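PDB 4ZZ7: methylmalonate-semialdehyde dehydrogenase from Oceanimonas doudoroffii, which probably catalyses the NAD-dependent, coenzyme A-acylating oxidation of methylmalonate semialdehyde. Local coordinates for residues E138-G143 and K476-T481; K66-M71 and A165-N170. One frame throughout, in Å; residues are numbered along the deposited sequence.

Interaction 1: E138-G143 and K476-T481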
# COMPACT_ATOMS: atom_id res chain seq x y z
N GLU A 138 -7.80 9.48 7.12
CA GLU A 138 -7.99 8.68 8.30
C GLU A 138 -9.19 7.78 8.06
O GLU A 138 -10.18 8.21 7.45
CB GLU A 138 -8.22 9.56 9.52
CG GLU A 138 -7.04 10.43 9.94
CD GLU A 138 -7.16 10.92 11.38
OE1 GLU A 138 -8.23 10.75 11.99
OE2 GLU A 138 -6.19 11.46 11.94
N PHE A 139 -9.10 6.54 8.53
CA PHE A 139 -10.20 5.57 8.44
C PHE A 139 -10.84 5.33 9.81
O PHE A 139 -10.49 4.39 10.55
CB PHE A 139 -9.74 4.28 7.77
CG PHE A 139 -9.20 4.51 6.40
CD1 PHE A 139 -10.03 4.95 5.38
CD2 PHE A 139 -7.86 4.32 6.13
CE1 PHE A 139 -9.53 5.19 4.11
CE2 PHE A 139 -7.34 4.55 4.87
CZ PHE A 139 -8.18 4.98 3.85
N GLN A 140 -11.78 6.20 10.14
CA GLN A 140 -12.35 6.27 11.47
C GLN A 140 -13.52 5.35 11.57
O GLN A 140 -14.05 4.90 10.55
CB GLN A 140 -12.76 7.69 11.78
CG GLN A 140 -11.56 8.61 11.80
CD GLN A 140 -11.85 9.97 12.37
OE1 GLN A 140 -13.01 10.36 12.55
NE2 GLN A 140 -10.80 10.70 12.67
N PRO A 141 -13.95 5.05 12.80
CA PRO A 141 -15.01 4.06 12.94
C PRO A 141 -16.40 4.57 12.56
O PRO A 141 -16.68 5.75 12.65
CB PRO A 141 -14.93 3.68 14.43
CG PRO A 141 -13.59 4.15 14.89
CD PRO A 141 -13.36 5.39 14.11
N MET A 142 -17.25 3.64 12.12
CA MET A 142 -18.63 3.91 11.78
C MET A 142 -19.51 4.22 13.01
O MET A 142 -20.20 5.25 13.08
CB MET A 142 -19.23 2.71 11.03
CG MET A 142 -18.56 2.37 9.69
SD MET A 142 -18.66 3.74 8.51
CE MET A 142 -20.42 3.92 8.19
N GLY A 143 -19.47 3.32 13.98
CA GLY A 143 -20.37 3.40 15.13
C GLY A 143 -20.85 2.03 15.48
O GLY A 143 -20.03 1.16 15.74
N LYS A 476 -14.95 4.69 7.93
CA LYS A 476 -15.25 5.80 7.00
C LYS A 476 -14.05 6.73 6.81
O LYS A 476 -13.34 7.08 7.75
CB LYS A 476 -16.51 6.58 7.39
CG LYS A 476 -16.67 6.80 8.86
CD LYS A 476 -17.96 7.52 9.13
CE LYS A 476 -18.09 7.82 10.63
NZ LYS A 476 -19.27 8.67 10.95
N ARG A 477 -13.84 7.09 5.55
CA ARG A 477 -12.72 7.91 5.15
C ARG A 477 -12.93 9.36 5.52
O ARG A 477 -13.94 9.97 5.21
CB ARG A 477 -12.51 7.82 3.65
CG ARG A 477 -11.39 8.70 3.18
CD ARG A 477 -11.36 8.78 1.67
NE ARG A 477 -10.79 7.57 1.09
CZ ARG A 477 -9.50 7.35 0.89
NH1 ARG A 477 -8.57 8.26 1.20
NH2 ARG A 477 -9.12 6.21 0.35
N LYS A 478 -11.94 9.91 6.20
CA LYS A 478 -11.90 11.32 6.53
C LYS A 478 -10.63 11.89 5.92
O LYS A 478 -9.55 11.31 6.06
CB LYS A 478 -11.90 11.53 8.06
CG LYS A 478 -11.78 12.98 8.49
CD LYS A 478 -11.80 13.17 10.00
CE LYS A 478 -13.21 13.14 10.59
NZ LYS A 478 -13.21 13.51 12.04
N THR A 479 -10.75 13.02 5.26
CA THR A 479 -9.56 13.67 4.76
C THR A 479 -9.42 15.00 5.47
O THR A 479 -10.37 15.82 5.53
CB THR A 479 -9.63 13.85 3.25
OG1 THR A 479 -9.95 12.59 2.65
CG2 THR A 479 -8.30 14.36 2.73
N VAL A 480 -8.22 15.19 6.04
CA VAL A 480 -7.83 16.40 6.71
C VAL A 480 -6.88 17.14 5.79
O VAL A 480 -6.00 16.51 5.21
CB VAL A 480 -7.17 16.10 8.07
CG1 VAL A 480 -6.76 17.37 8.81
CG2 VAL A 480 -8.14 15.32 8.93
N THR A 481 -7.08 18.46 5.65
CA THR A 481 -6.14 19.38 4.96
C THR A 481 -5.78 20.48 5.96
O THR A 481 -6.63 21.06 6.56
CB THR A 481 -6.74 19.98 3.67
OG1 THR A 481 -7.11 18.91 2.78
CG2 THR A 481 -5.78 20.86 2.93
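Strands 133-141 and 475-483 pair antiparallel here: E138 faces K478 and Q140 faces K476 as hydrogen-bonded pairs, with F139 and R477 the non-hydrogen-bonded pair between them. The straightest of the four backbone bonds runs from K476 N to Q140 O (2.8 Å, 168° at the hydrogen). The K478 side chain begins with CB near E138 O (3.8 Å). CG stands anti to the backbone N, CD passes Q140 NE2 at 3.8 Å, and a bend at chi3 (-80°) brings CE to 3.4 Å from Q140 OE1. At the tip, NZ makes a weak bond to the same OE1 (3.2 Å); its stronger partners are the carbonyls of S429 and I432 in a second subunit. Q140 NE2 in turn donates to E138 OE1 (2.7 Å), which lies close to its amide plane. On the face that carries F139 and R477, the ring and guanidinium planes stand 82° apart, with F139 CE1 3.8 Å above the centre of the guanidinium and R477 NH2 at the ring edge. That NH2 forms a salt bridge with D469 of the second subunit. Backbone pairing thus holds the ladder, while the cationic ends of K478 and R477 bind the neighbour, and T479-T481 extend the sheet into it, a chemistry suited to a subunit interface.

Interaction 2: K66-M71 and A165-N170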
# COMPACT_ATOMS: atom_id res chain seq x y z
N LYS A 66 -4.30 -1.51 21.65
CA LYS A 66 -5.05 -2.02 22.78
C LYS A 66 -6.29 -2.80 22.31
O LYS A 66 -6.62 -3.85 22.87
CB LYS A 66 -5.42 -0.87 23.72
CG LYS A 66 -5.96 -1.34 25.06
CD LYS A 66 -6.44 -0.23 25.98
CE LYS A 66 -7.02 -0.86 27.23
NZ LYS A 66 -7.53 0.16 28.16
N ARG A 67 -6.98 -2.30 21.30
CA ARG A 67 -8.12 -3.04 20.76
C ARG A 67 -7.68 -4.40 20.21
O ARG A 67 -8.39 -5.38 20.37
CB ARG A 67 -8.84 -2.28 19.64
CG ARG A 67 -9.37 -0.93 20.07
CD ARG A 67 -10.47 -0.46 19.14
NE ARG A 67 -10.00 -0.12 17.80
CZ ARG A 67 -9.84 1.11 17.32
NH1 ARG A 67 -10.08 2.17 18.07
NH2 ARG A 67 -9.43 1.27 16.08
N ALA A 68 -6.52 -4.44 19.56
CA ALA A 68 -6.05 -5.65 18.90
C ALA A 68 -5.65 -6.72 19.90
O ALA A 68 -5.85 -7.92 19.64
CB ALA A 68 -4.89 -5.34 17.98
N ARG A 69 -5.13 -6.30 21.04
CA ARG A 69 -4.77 -7.22 22.11
C ARG A 69 -6.00 -8.01 22.62
O ARG A 69 -5.88 -9.11 23.19
CB ARG A 69 -4.06 -6.49 23.27
CG ARG A 69 -2.69 -5.91 22.94
CD ARG A 69 -2.03 -5.36 24.19
NE ARG A 69 -1.49 -4.02 23.95
CZ ARG A 69 -0.29 -3.75 23.45
NH1 ARG A 69 0.55 -4.71 23.12
NH2 ARG A 69 0.06 -2.48 23.28
N VAL A 70 -7.19 -7.46 22.43
CA VAL A 70 -8.37 -8.22 22.77
C VAL A 70 -8.45 -9.42 21.84
O VAL A 70 -8.75 -10.51 22.28
CB VAL A 70 -9.66 -7.40 22.71
CG1 VAL A 70 -10.86 -8.27 23.06
CG2 VAL A 70 -9.59 -6.23 23.68
N MET A 71 -8.16 -9.20 20.57
CA MET A 71 -8.22 -10.27 19.56
C MET A 71 -7.11 -11.30 19.69
O MET A 71 -7.30 -12.47 19.34
CB MET A 71 -8.24 -9.68 18.15
CG MET A 71 -9.37 -8.68 17.88
SD MET A 71 -11.11 -9.12 18.27
CE MET A 71 -11.04 -10.77 17.64
N ALA A 165 -14.57 -5.71 12.64
CA ALA A 165 -15.39 -4.54 12.90
C ALA A 165 -15.03 -3.94 14.25
O ALA A 165 -14.87 -2.71 14.37
CB ALA A 165 -16.86 -4.92 12.85
N ILE A 166 -14.86 -4.80 15.26
CA ILE A 166 -14.59 -4.34 16.62
C ILE A 166 -13.21 -3.71 16.68
O ILE A 166 -13.04 -2.59 17.15
CB ILE A 166 -14.73 -5.48 17.64
CG1 ILE A 166 -16.21 -5.79 17.86
CG2 ILE A 166 -14.09 -5.11 18.96
CD1 ILE A 166 -16.50 -7.11 18.53
N VAL A 167 -12.22 -4.42 16.17
CA VAL A 167 -10.85 -3.93 16.23
C VAL A 167 -10.72 -2.61 15.46
O VAL A 167 -9.86 -1.80 15.79
CB VAL A 167 -9.86 -5.00 15.73
CG1 VAL A 167 -9.60 -4.89 14.22
CG2 VAL A 167 -8.57 -4.92 16.50
N CYS A 168 -11.57 -2.40 14.44
CA CYS A 168 -11.66 -1.10 13.75
C CYS A 168 -12.33 0.11 14.52
O CYS A 168 -12.51 1.22 13.96
CB CYS A 168 -12.35 -1.31 12.41
SG CYS A 168 -11.29 -2.15 11.23
N GLY A 169 -12.70 -0.12 15.79
CA GLY A 169 -13.24 0.92 16.66
C GLY A 169 -14.76 0.94 16.75
O GLY A 169 -15.30 1.88 17.31
N ASN A 170 -15.45 -0.08 16.24
CA ASN A 170 -16.92 -0.13 16.28
C ASN A 170 -17.47 -0.94 17.45
O ASN A 170 -16.77 -1.70 18.11
CB ASN A 170 -17.46 -0.75 15.00
CG ASN A 170 -17.05 -0.00 13.76
OD1 ASN A 170 -17.45 1.14 13.58
ND2 ASN A 170 -16.28 -0.65 12.89
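V167 O is the polar atom on which this contact turns: two nitrogens of the R67 guanidinium meet it, NE at 2.6 Å in a bond with 156° at the hydrogen, and NH2 at 3.1 Å in a weak one. The oxygen lies near the guanidinium plane, at its edge, whereas NE sits above the plane of the carbonyl, 52° out of it. A turn at chi3 (-68°) swings NE round toward this oxygen after a chain that leaves the helix with CG beside the backbone N. One face of the guanidinium lies against the backbone of the following turn, with G169 N 3.2 Å above its plane and offset toward the rim; both groups are donors, so this is packing and not a bond. NH1 continues to a weak bond with W59 O. The side chain of the same residue, V167, supplies the apolar half of the contact: its CG2 lies 3.6 Å from A68 CA, 4.0 Å from A68 CB and 4.1 Å from M71 CG, whose side chain crosses that of V167 obliquely. Helix 97-115 adds A114 against V167, and V111 and C115 against M71. The guanidinium thus sits at the C-terminal end of helix 156-167, where its positive charge would probably be favoured by the helix dipole. The end itself is a Schellman motif: G169, at positive phi, donates to I166 O (2.8 Å), and N170 N reaches A165 O, which N170 ND2 also grips. Helix 156-167 connects the neighbouring parallel strands 144-148 and 171-175, the beta-alpha-beta crossover typical of the Rossmann-like NAD-binding domain of aldehyde dehydrogenases.

In the fold
Interactions 1 and 2 have centres about 16 Å apart and meet through the turn after strand 133-141. There, N170 OD1 of interaction 2 lies 3.0 Å from G143 N, a probable hydrogen bond, and P141 CG packs 3.3 Å from C168 O. The segments alternate along the chain, so the two contacts cross in sequence. G143 and N170 immediately precede the adjacent parallel strands 144-148 and 171-175, and G143 already pairs with C171. The NAD-contacting residues T149, F151 and K175 lie at or just beyond the far ends of those strands. Both contacts are therefore away from the cofactor: interaction 1 belongs to the subunit-interface sheet, interaction 2 to the helix packing beside the nucleotide-binding sheet.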